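Local atomic coordinates of aminoacyl-histidine dipeptidase (Vibrio alginolyticus, PDB entry 3MRU), a protein that probably hydrolyses dipeptides, including those ending in histidine such as carnosine, as a zinc-dependent metallopeptidase of the M20C family. Residues Asp199-Gly204 against Thr311-Phe316. Sequence-based numbering, arbitrary orientation.
Sequences DAIPAG and TDAQVF
D199 and V315 form a short antiparallel bridge at the surface of the protein, where the last residue of the long strand 181-199 meets the two-residue strand 315-316. The two make a hydrogen-bonded pair with their CA atoms 5.4 Å apart. D199 N gives its hydrogen to V315 O at 2.8 Å, and that carbonyl points almost straight at the nitrogen, with a C=O...N angle of 163°. The return bond, from V315 N to D199 O, is weak, its N-H...O angle being just 119°. After the bridge the loop 200-204 leads on to strand 205-213. The short strand, which runs into helix 318-330, thus joins the large mixed sheet at the end of 181-199, consistent with the non-catalytic domain of M20 peptidases; the contact's centre is about 43 Å from that of the chain, away from the zinc sites. V315 directs CG2, the branch anti to its carbonyl carbon, at the end of I201, whose CD1 is doubtfully placed. Both side chains also touch A271 of strand 266-273. In Q314 the bend at chi2 (-62°) brings CD next to A200. R198 makes a hydrogen bond through NE to Q314 O, and F316 makes backbone hydrogen bonds with L250 of strand 249-255.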
# COMPACT_ATOMS: atom_id res chain seq x y z
N ASP A 199 -38.48 -1.93 -14.53
CA ASP A 199 -39.68 -1.67 -15.31
C ASP A 199 -39.28 -1.14 -16.67
O ASP A 199 -38.30 -0.40 -16.79
CB ASP A 199 -40.58 -0.68 -14.58
CG ASP A 199 -41.08 -1.24 -13.26
OD1 ASP A 199 -41.73 -0.48 -12.51
OD2 ASP A 199 -40.83 -2.44 -12.96
N ALA A 200 -40.03 -1.54 -17.69
CA ALA A 200 -39.69 -1.23 -19.08
C ALA A 200 -39.76 0.26 -19.41
O ALA A 200 -40.55 1.03 -18.83
CB ALA A 200 -40.55 -2.04 -20.06
N ILE A 201 -38.89 0.64 -20.33
CA ILE A 201 -38.74 1.97 -20.91
C ILE A 201 -40.07 2.52 -21.44
O ILE A 201 -40.64 1.95 -22.37
CB ILE A 201 -37.76 1.88 -22.11
CG1 ILE A 201 -36.86 0.63 -22.00
CG2 ILE A 201 -36.98 3.19 -22.27
CD1 ILE A 201 -35.98 0.58 -20.72
N PRO A 202 -40.56 3.65 -20.88
CA PRO A 202 -41.86 4.14 -21.38
C PRO A 202 -41.79 4.74 -22.80
O PRO A 202 -40.71 5.13 -23.28
CB PRO A 202 -42.29 5.16 -20.32
CG PRO A 202 -41.02 5.59 -19.64
CD PRO A 202 -39.99 4.50 -19.82
N ALA A 203 -42.95 4.80 -23.46
CA ALA A 203 -43.05 5.15 -24.88
C ALA A 203 -42.32 6.44 -25.22
O ALA A 203 -42.48 7.47 -24.54
CB ALA A 203 -44.51 5.24 -25.29
N GLY A 204 -41.51 6.37 -26.27
CA GLY A 204 -40.81 7.54 -26.82
C GLY A 204 -39.49 7.92 -26.15
O GLY A 204 -38.82 8.86 -26.57
N THR A 311 -31.03 0.94 -26.75
CA THR A 311 -31.18 -0.52 -26.57
C THR A 311 -32.06 -0.84 -25.36
O THR A 311 -32.02 -0.11 -24.36
CB THR A 311 -29.82 -1.23 -26.39
OG1 THR A 311 -30.05 -2.58 -25.94
CG2 THR A 311 -28.94 -0.52 -25.35
N ASP A 312 -32.84 -1.92 -25.44
CA ASP A 312 -33.62 -2.39 -24.29
C ASP A 312 -32.91 -3.58 -23.60
O ASP A 312 -32.47 -4.51 -24.29
CB ASP A 312 -35.10 -2.68 -24.67
CG ASP A 312 -35.48 -4.16 -24.61
OD1 ASP A 312 -35.30 -4.80 -23.54
OD2 ASP A 312 -36.00 -4.70 -25.63
N ALA A 313 -32.76 -3.54 -22.28
CA ALA A 313 -33.07 -2.40 -21.39
C ALA A 313 -33.68 -2.83 -20.08
O ALA A 313 -33.05 -3.55 -19.31
CB ALA A 313 -33.98 -1.38 -22.05
N GLN A 314 -34.92 -2.41 -19.85
CA GLN A 314 -35.54 -2.50 -18.54
C GLN A 314 -34.86 -1.48 -17.61
O GLN A 314 -33.76 -1.70 -17.11
CB GLN A 314 -35.47 -3.93 -17.98
CG GLN A 314 -36.42 -4.91 -18.64
CD GLN A 314 -37.87 -4.49 -18.43
OE1 GLN A 314 -38.24 -4.01 -17.35
NE2 GLN A 314 -38.68 -4.65 -19.46
N VAL A 315 -35.53 -0.35 -17.43
CA VAL A 315 -35.04 0.71 -16.55
C VAL A 315 -35.20 0.31 -15.07
O VAL A 315 -36.06 -0.50 -14.74
CB VAL A 315 -35.78 2.03 -16.89
CG1 VAL A 315 -35.81 2.97 -15.72
CG2 VAL A 315 -35.14 2.69 -18.09
N PHE A 316 -34.36 0.86 -14.19
CA PHE A 316 -34.54 0.74 -12.74
C PHE A 316 -35.93 1.16 -12.37
O PHE A 316 -36.40 2.19 -12.83
CB PHE A 316 -33.66 1.75 -12.02
CG PHE A 316 -32.25 1.32 -11.84
CD1 PHE A 316 -31.50 0.86 -12.92
CD2 PHE A 316 -31.65 1.44 -10.61
CE1 PHE A 316 -30.19 0.49 -12.75
CE2 PHE A 316 -30.34 1.08 -10.44
CZ PHE A 316 -29.60 0.61 -11.51